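Local coordinates for protein proline dipeptidase (Streptococcus pneumoniae, PDB 3PN9) that probably belongs to a proline dipeptidase that cleaves Xaa-Pro dipeptides, of which this chain is the creatinase/prolidase-type N-terminal domain, at residues L19-V24 / F46-A51; F97-V102 / T121-N126. All coordinates share one frame; numbering follows the deposited sequence.

Contact 1: L19-V24 / F46-A51; sequences LDVAVV and FLFVLA
Two antiparallel strands in the middle of the mixed sheet of the creatinase/prolidase N-terminal domain meet where Ala-22 and Val-24 face Val-49 and Leu-47, their axes 4.7 Å apart. Each of these two hydrogen-bonded pairs is closed by reciprocal amide-to-carbonyl bonds. Ala-22 N reaches Val-49 O at 2.8 Å, and Val-24 N meets Leu-47 O almost straight, with 176° at the hydrogen. Beyond the strand end the pairing fades into a weak bond from Ala-51 N to Asp-20 O. In the non-hydrogen-bonded pairs CA-H groups of Val-21, Val-23 and Phe-48 turn to carbonyls instead, as where Val-21 CA lies 3.3 Å from Val-49 O.

The side chains divide between the two faces. On one, Val-23 spreads its methyl groups against two aromatic rings: CG1, anti to the backbone N (chi1 -178°), lies 3.5 Å from Phe-46 CD1 and also approaches Phe-48 CE1, while Val-23 CG2 lies 3.8 Å from Phe-48 CD1, the two side chains side by side and pointing the same way. Next to them, Val-21 CG2 sits at the edge of the Phe-48 ring and touches Leu-50 CD2 at 3.9 Å. On the other face Val-24 CB and Leu-47 CB meet at 4.0 Å, under helix 27-34, while helix 6-17 packs on Val-49.

With hydrocarbon on both faces, the polar groups that cross this buried seam are backbone amides and carbonyls, which satisfy one another.

Contact 2: F97-V102 / T121-N126; sequences FKRVAV and TAEFDN
Arg-99 reaches across from strand 99-102 to two acids of the parallel strand 123-126, Glu-123 and Asp-125, in a salt-bridge network. It grips Asp-125 end-on: NH2 lies 2.8 Å from Asp-125 OD2, and NH1 makes a longer bond to Asp-125 OD1, with the guanidinium and carboxylate planes 59° apart. NH1 also bonds Glu-123 OE2 at 2.9 Å, coming from above that carboxylate's plane. A bend at chi3 (28°) turns the arginine chain back toward the acids, and carbonyls of Glu-17 and Lys-18 hold NH2 and NE, probably fixing the group's rotation.

Backbone bonds run in parallel register. Val-100 sends its N to Glu-123 O at 2.9 Å and receives Asp-125 N on its own O; Glu-123 N to Lys-98 O and Val-102 N to Asp-125 O extend the series. Ahead of the strands, one water links Phe-97 O to Thr-121 N and another joins Lys-98 O to Thr-121 O.

Val-100, Val-102 and Phe-124 pack together on the opposite face. Val-100 CB lies over one face of the Phe-124 ring, offset toward its rim, and Val-102 CG1 meets the ring edge 3.8 Å from CD1. Just ahead of strand 123-126, Ala-122 CB is pressed by Val-100 CG2 at 3.4 Å, a tight carbon pair.

The strands belong to a beta-alpha-beta unit whose helix 109-118 packs on Val-102 and Phe-124. Strand 21-24 adjoins 99-102 on its other side, and Asn-126 OD1 caps Thr-128 N as helix 128-134 begins.

Both segments of contact 1 precede those of contact 2 along the chain, and their centres lie 10 Å apart in one mixed sheet ordered 75-78, 56-60, 46-50, 21-24, 99-102, 123-126. Strands 21-24 and 99-102 are neighbours, joined by a probable hydrogen bond between Val-23 N and Ala-101 O (2.8 Å), so the two contacts together span four adjacent strands. Asp-20 OD2 also accepts bonds from the backbone N of Lys-98 and Arg-99. Contact 1 is the antiparallel, buried centre; contact 2 is the parallel margin, where Asn-126 N bonds Asp-80 of the second subunit. This half of the sheet thus leads from the domain core to a margin that meets another subunit.

Contact 1: L19-V24 / F46-A51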
ATOM      1  N   LEU A  19       3.215  -9.245   5.657  1.00 19.28           N
ATOM      2  CA  LEU A  19       3.450  -9.748   6.998  1.00 18.31           C
ATOM      3  C   LEU A  19       2.105  -9.947   7.650  1.00 18.21           C
ATOM      4  O   LEU A  19       1.246  -9.075   7.504  1.00 18.48           O
ATOM      5  CB  LEU A  19       4.299  -8.669   7.795  1.00 18.73           C
ATOM      6  CG  LEU A  19       5.783  -8.587   7.386  1.00 18.69           C
ATOM      7  CD1 LEU A  19       6.493  -7.361   7.925  1.00 18.09           C
ATOM      8  CD2 LEU A  19       6.549  -9.866   7.932  1.00 18.54           C
ATOM      9  N   ASP A  20       1.957 -10.974   8.498  1.00 17.38           N
ATOM     10  CA  ASP A  20       0.703 -11.139   9.276  1.00 18.53           C
ATOM     11  C   ASP A  20       0.768 -10.359  10.624  1.00 16.61           C
ATOM     12  O   ASP A  20      -0.290  -9.920  11.137  1.00 16.37           O
ATOM     13  CB  ASP A  20       0.502 -12.655   9.534  1.00 17.61           C
ATOM     14  CG  ASP A  20       0.447 -13.404   8.224  1.00 21.69           C
ATOM     15  OD1 ASP A  20      -0.495 -13.088   7.510  1.00 24.36           O
ATOM     16  OD2 ASP A  20       1.383 -14.120   7.826  1.00 22.71           O
ATOM     17  N   VAL A  21       1.990 -10.147  11.175  1.00 17.80           N
ATOM     18  CA  VAL A  21       2.048  -9.418  12.388  1.00 15.99           C
ATOM     19  C   VAL A  21       3.469  -8.908  12.622  1.00 16.61           C
ATOM     20  O   VAL A  21       4.472  -9.455  12.158  1.00 17.30           O
ATOM     21  CB  VAL A  21       1.581 -10.386  13.604  1.00 16.26           C
ATOM     22  CG1 VAL A  21       2.545 -11.560  13.666  1.00 12.75           C
ATOM     23  CG2 VAL A  21       1.652  -9.670  14.979  1.00 12.95           C
ATOM     24  N   ALA A  22       3.532  -7.804  13.331  1.00 16.46           N
ATOM     25  CA  ALA A  22       4.859  -7.321  13.807  1.00 17.44           C
ATOM     26  C   ALA A  22       4.862  -7.434  15.343  1.00 15.55           C
ATOM     27  O   ALA A  22       3.965  -6.910  16.011  1.00 15.56           O
ATOM     28  CB  ALA A  22       5.046  -5.821  13.457  1.00 15.41           C
ATOM     29  N   VAL A  23       5.969  -7.912  15.874  1.00 16.30           N
ATOM     30  CA  VAL A  23       6.067  -8.142  17.266  1.00 14.49           C
ATOM     31  C   VAL A  23       7.150  -7.182  17.764  1.00 13.80           C
ATOM     32  O   VAL A  23       8.343  -7.351  17.487  1.00 17.02           O
ATOM     33  CB  VAL A  23       6.529  -9.628  17.626  1.00 14.99           C
ATOM     34  CG1 VAL A  23       6.546  -9.769  19.184  1.00 16.56           C
ATOM     35  CG2 VAL A  23       5.559 -10.635  16.932  1.00 13.52           C
ATOM     36  N   VAL A  24       6.739  -6.271  18.631  1.00 12.43           N
ATOM     37  CA  VAL A  24       7.647  -5.296  19.175  1.00 13.49           C
ATOM     38  C   VAL A  24       7.959  -5.715  20.598  1.00 15.70           C
ATOM     39  O   VAL A  24       7.013  -5.866  21.428  1.00 15.62           O
ATOM     40  CB  VAL A  24       6.949  -3.890  19.218  1.00 14.12           C
ATOM     41  CG1 VAL A  24       7.933  -2.822  19.628  1.00 15.58           C
ATOM     42  CG2 VAL A  24       6.454  -3.550  17.745  1.00 17.59           C
ATOM     43  N   PHE A  46       4.992  -7.599  25.088  1.00 15.00           N
ATOM     44  CA  PHE A  46       5.117  -7.427  23.649  1.00 15.56           C
ATOM     45  C   PHE A  46       3.979  -6.555  23.185  1.00 15.86           C
ATOM     46  O   PHE A  46       2.830  -6.647  23.712  1.00 15.96           O
ATOM     47  CB  PHE A  46       4.980  -8.766  22.860  1.00 15.72           C
ATOM     48  CG  PHE A  46       6.058  -9.765  23.181  1.00 16.97           C
ATOM     49  CD1 PHE A  46       7.306  -9.653  22.603  1.00 12.76           C
ATOM     50  CD2 PHE A  46       5.784 -10.832  24.119  1.00 14.39           C
ATOM     51  CE1 PHE A  46       8.358 -10.590  22.872  1.00 12.92           C
ATOM     52  CE2 PHE A  46       6.825 -11.743  24.425  1.00 16.71           C
ATOM     53  CZ  PHE A  46       8.069 -11.662  23.778  1.00 14.89           C
ATOM     54  N   LEU A  47       4.251  -5.746  22.154  1.00 15.68           N
ATOM     55  CA  LEU A  47       3.092  -5.142  21.392  1.00 14.87           C
ATOM     56  C   LEU A  47       2.955  -5.956  20.087  1.00 15.02           C
ATOM     57  O   LEU A  47       3.940  -6.166  19.328  1.00 15.01           O
ATOM     58  CB  LEU A  47       3.411  -3.652  21.070  1.00 17.46           C
ATOM     59  CG  LEU A  47       2.402  -2.985  20.089  1.00 16.08           C
ATOM     60  CD1 LEU A  47       1.144  -2.839  20.930  1.00 15.77           C
ATOM     61  CD2 LEU A  47       2.959  -1.587  19.646  1.00 17.13           C
ATOM     62  N   PHE A  48       1.770  -6.506  19.828  1.00 11.35           N
ATOM     63  CA  PHE A  48       1.586  -7.229  18.600  1.00 12.87           C
ATOM     64  C   PHE A  48       0.777  -6.326  17.647  1.00 13.25           C
ATOM     65  O   PHE A  48      -0.374  -5.975  17.982  1.00 17.93           O
ATOM     66  CB  PHE A  48       0.740  -8.484  18.840  1.00 12.35           C
ATOM     67  CG  PHE A  48       1.502  -9.491  19.700  1.00 14.52           C
ATOM     68  CD1 PHE A  48       2.403 -10.350  19.096  1.00 14.00           C
ATOM     69  CD2 PHE A  48       1.371  -9.468  21.124  1.00 14.41           C
ATOM     70  CE1 PHE A  48       3.143 -11.268  19.905  1.00 18.48           C
ATOM     71  CE2 PHE A  48       2.088 -10.406  21.911  1.00 15.10           C
ATOM     72  CZ  PHE A  48       2.988 -11.292  21.281  1.00 13.77           C
ATOM     73  N   VAL A  49       1.370  -5.938  16.520  1.00 14.46           N
ATOM     74  CA  VAL A  49       0.590  -5.102  15.566  1.00 14.03           C
ATOM     75  C   VAL A  49       0.181  -6.092  14.486  1.00 15.05           C
ATOM     76  O   VAL A  49       1.022  -6.624  13.771  1.00 15.18           O
ATOM     77  CB  VAL A  49       1.457  -3.976  14.931  1.00 16.97           C
ATOM     78  CG1 VAL A  49       0.500  -3.052  14.070  1.00 11.54           C
ATOM     79  CG2 VAL A  49       2.113  -3.079  16.082  1.00 15.11           C
ATOM     80  N   LEU A  50      -1.100  -6.375  14.446  1.00 15.69           N
ATOM     81  CA  LEU A  50      -1.641  -7.340  13.547  1.00 16.44           C
ATOM     82  C   LEU A  50      -2.003  -6.638  12.217  1.00 18.05           C
ATOM     83  O   LEU A  50      -2.331  -5.461  12.242  1.00 17.58           O
ATOM     84  CB  LEU A  50      -2.984  -7.845  14.171  1.00 15.70           C
ATOM     85  CG  LEU A  50      -2.668  -8.735  15.447  1.00 18.85           C
ATOM     86  CD1 LEU A  50      -3.909  -8.892  16.407  1.00 20.48           C
ATOM     87  CD2 LEU A  50      -2.252 -10.142  14.896  1.00 18.79           C
ATOM     88  N   ALA A  51      -2.056  -7.394  11.109  1.00 19.13           N
ATOM     89  CA  ALA A  51      -2.200  -6.746   9.788  1.00 21.60           C
ATOM     90  C   ALA A  51      -3.590  -6.176   9.656  1.00 23.53           C
ATOM     91  O   ALA A  51      -3.751  -5.090   9.058  1.00 22.97           O
ATOM     92  CB  ALA A  51      -1.971  -7.731   8.636  1.00 19.49           C
TER

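Contact 2: F97-V102 / T121-N126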
ATOM      1  N   PHE A  97      -0.323 -17.679  10.993  1.00 27.62           N
ATOM      2  CA  PHE A  97       0.741 -16.660  10.909  1.00 24.79           C
ATOM      3  C   PHE A  97       1.856 -17.192  10.041  1.00 25.23           C
ATOM      4  O   PHE A  97       2.664 -17.965  10.516  1.00 28.32           O
ATOM      5  CB  PHE A  97       1.194 -16.243  12.313  1.00 23.87           C
ATOM      6  CG  PHE A  97       0.089 -15.558  13.121  1.00 23.23           C
ATOM      7  CD1 PHE A  97      -0.114 -14.192  12.996  1.00 20.65           C
ATOM      8  CD2 PHE A  97      -0.697 -16.278  14.058  1.00 18.68           C
ATOM      9  CE1 PHE A  97      -1.119 -13.515  13.717  1.00 20.20           C
ATOM     10  CE2 PHE A  97      -1.679 -15.634  14.792  1.00 18.43           C
ATOM     11  CZ  PHE A  97      -1.928 -14.219  14.627  1.00 27.63           C
ATOM     12  N   LYS A  98       1.933 -16.817   8.771  1.00 21.29           N
ATOM     13  CA  LYS A  98       3.046 -17.318   7.956  1.00 23.07           C
ATOM     14  C   LYS A  98       4.264 -16.464   8.005  1.00 21.69           C
ATOM     15  O   LYS A  98       5.394 -16.950   7.767  1.00 19.08           O
ATOM     16  CB  LYS A  98       2.602 -17.319   6.510  1.00 25.29           C
ATOM     17  CG  LYS A  98       1.456 -18.308   6.353  1.00 30.97           C
ATOM     18  CD  LYS A  98       1.136 -18.425   4.828  1.00 40.03           C
ATOM     19  CE  LYS A  98      -0.178 -17.800   4.576  1.00 45.30           C
ATOM     20  NZ  LYS A  98      -0.867 -18.825   3.698  1.00 50.66           N
ATOM     21  N   ARG A  99       4.069 -15.153   8.273  1.00 19.57           N
ATOM     22  CA  ARG A  99       5.235 -14.235   8.215  1.00 17.44           C
ATOM     23  C   ARG A  99       5.120 -13.277   9.349  1.00 15.41           C
ATOM     24  O   ARG A  99       4.069 -12.579   9.500  1.00 15.75           O
ATOM     25  CB  ARG A  99       5.268 -13.509   6.831  1.00 18.84           C
ATOM     26  CG  ARG A  99       5.566 -14.518   5.630  1.00 24.37           C
ATOM     27  CD  ARG A  99       5.673 -13.911   4.179  1.00 27.21           C
ATOM     28  NE  ARG A  99       6.134 -12.521   4.242  1.00 28.03           N
ATOM     29  CZ  ARG A  99       7.374 -12.136   4.559  1.00 29.38           C
ATOM     30  NH1 ARG A  99       8.334 -13.048   4.777  1.00 31.30           N
ATOM     31  NH2 ARG A  99       7.682 -10.834   4.621  1.00 24.19           N
ATOM     32  N   VAL A 100       6.178 -13.187  10.110  1.00 13.97           N
ATOM     33  CA  VAL A 100       6.146 -12.390  11.336  1.00 17.81           C
ATOM     34  C   VAL A 100       7.397 -11.493  11.272  1.00 18.46           C
ATOM     35  O   VAL A 100       8.444 -11.965  10.871  1.00 20.84           O
ATOM     36  CB  VAL A 100       6.272 -13.408  12.550  1.00 18.47           C
ATOM     37  CG1 VAL A 100       6.513 -12.704  13.925  1.00 21.24           C
ATOM     38  CG2 VAL A 100       4.908 -14.282  12.600  1.00 18.12           C
ATOM     39  N   ALA A 101       7.335 -10.259  11.771  1.00 16.62           N
ATOM     40  CA  ALA A 101       8.524  -9.442  11.883  1.00 15.77           C
ATOM     41  C   ALA A 101       8.818  -9.241  13.347  1.00 14.68           C
ATOM     42  O   ALA A 101       7.917  -8.943  14.105  1.00 15.61           O
ATOM     43  CB  ALA A 101       8.268  -7.962  11.184  1.00 13.67           C
ATOM     44  N   VAL A 102      10.102  -9.273  13.685  1.00 14.37           N
ATOM     45  CA  VAL A 102      10.545  -9.006  15.041  1.00 15.53           C
ATOM     46  C   VAL A 102      11.803  -8.157  15.045  1.00 14.37           C
ATOM     47  O   VAL A 102      12.467  -7.997  14.015  1.00 14.64           O
ATOM     48  CB  VAL A 102      10.932 -10.382  15.746  1.00 16.00           C
ATOM     49  CG1 VAL A 102       9.649 -11.284  15.939  1.00 16.12           C
ATOM     50  CG2 VAL A 102      12.092 -11.090  14.958  1.00 18.36           C
ATOM     51  N   THR A 121       4.750 -22.101  12.610  1.00 30.45           N
ATOM     52  CA  THR A 121       5.323 -22.291  11.263  1.00 31.72           C
ATOM     53  C   THR A 121       5.642 -20.952  10.555  1.00 31.88           C
ATOM     54  O   THR A 121       5.651 -20.945   9.342  1.00 32.45           O
ATOM     55  CB  THR A 121       4.326 -23.094  10.350  1.00 32.09           C
ATOM     56  OG1 THR A 121       3.003 -22.544  10.534  1.00 34.44           O
ATOM     57  CG2 THR A 121       4.256 -24.625  10.863  1.00 35.23           C
ATOM     58  N   ALA A 122       5.891 -19.862  11.283  1.00 28.83           N
ATOM     59  CA  ALA A 122       6.178 -18.550  10.612  1.00 27.90           C
ATOM     60  C   ALA A 122       7.640 -18.439  10.153  1.00 26.40           C
ATOM     61  O   ALA A 122       8.524 -18.995  10.793  1.00 28.04           O
ATOM     62  CB  ALA A 122       5.873 -17.407  11.563  1.00 23.85           C
ATOM     63  N   GLU A 123       7.908 -17.694   9.093  1.00 26.90           N
ATOM     64  CA  GLU A 123       9.285 -17.143   8.860  1.00 27.32           C
ATOM     65  C   GLU A 123       9.381 -15.851   9.626  1.00 24.04           C
ATOM     66  O   GLU A 123       8.321 -15.119   9.775  1.00 26.27           O
ATOM     67  CB  GLU A 123       9.527 -16.661   7.416  1.00 30.19           C
ATOM     68  CG  GLU A 123       8.899 -17.330   6.255  1.00 40.45           C
ATOM     69  CD  GLU A 123       9.328 -16.547   4.919  1.00 51.77           C
ATOM     70  OE1 GLU A 123      10.583 -16.540   4.611  1.00 56.25           O
ATOM     71  OE2 GLU A 123       8.456 -15.895   4.240  1.00 45.27           O
ATOM     72  N   PHE A 124      10.581 -15.507  10.084  1.00 22.60           N
ATOM     73  CA  PHE A 124      10.772 -14.270  10.891  1.00 22.64           C
ATOM     74  C   PHE A 124      11.575 -13.228  10.098  1.00 24.81           C
ATOM     75  O   PHE A 124      12.762 -13.481   9.775  1.00 26.52           O
ATOM     76  CB  PHE A 124      11.442 -14.596  12.213  1.00 23.07           C
ATOM     77  CG  PHE A 124      10.465 -15.302  13.199  1.00 24.43           C
ATOM     78  CD1 PHE A 124       9.970 -14.639  14.262  1.00 23.07           C
ATOM     79  CD2 PHE A 124      10.085 -16.625  13.017  1.00 26.15           C
ATOM     80  CE1 PHE A 124       9.111 -15.291  15.235  1.00 32.13           C
ATOM     81  CE2 PHE A 124       9.118 -17.249  13.934  1.00 26.78           C
ATOM     82  CZ  PHE A 124       8.671 -16.553  15.039  1.00 25.48           C
ATOM     83  N   ASP A 125      10.983 -12.076   9.790  1.00 20.66           N
ATOM     84  CA  ASP A 125      11.769 -11.018   9.105  1.00 19.68           C
ATOM     85  C   ASP A 125      12.216  -9.996  10.192  1.00 18.80           C
ATOM     86  O   ASP A 125      11.687  -9.975  11.328  1.00 16.47           O
ATOM     87  CB  ASP A 125      10.811 -10.223   8.202  1.00 21.60           C
ATOM     88  CG  ASP A 125      10.561 -10.870   6.802  1.00 32.33           C
ATOM     89  OD1 ASP A 125      10.740 -12.093   6.641  1.00 35.26           O
ATOM     90  OD2 ASP A 125      10.040 -10.111   5.898  1.00 35.93           O
ATOM     91  N   ASN A 126      13.088  -9.070   9.827  1.00 16.86           N
ATOM     92  CA  ASN A 126      13.607  -8.113  10.793  1.00 16.30           C
ATOM     93  C   ASN A 126      12.757  -6.824  10.673  1.00 18.20           C
ATOM     94  O   ASN A 126      12.755  -6.185   9.613  1.00 18.78           O
ATOM     95  CB  ASN A 126      15.073  -7.860  10.421  1.00 17.31           C
ATOM     96  CG  ASN A 126      15.777  -6.950  11.405  1.00 18.17           C
ATOM     97  OD1 ASN A 126      15.229  -6.596  12.421  1.00 14.32           O
ATOM     98  ND2 ASN A 126      17.032  -6.553  11.098  1.00 18.03           N
TER
HETATM   99  O   HOH W   1       2.906 -19.770  12.739  1.00 29.10           O
HETATM  100  O   HOH W   2       5.599 -19.246   6.667  1.00 47.88           O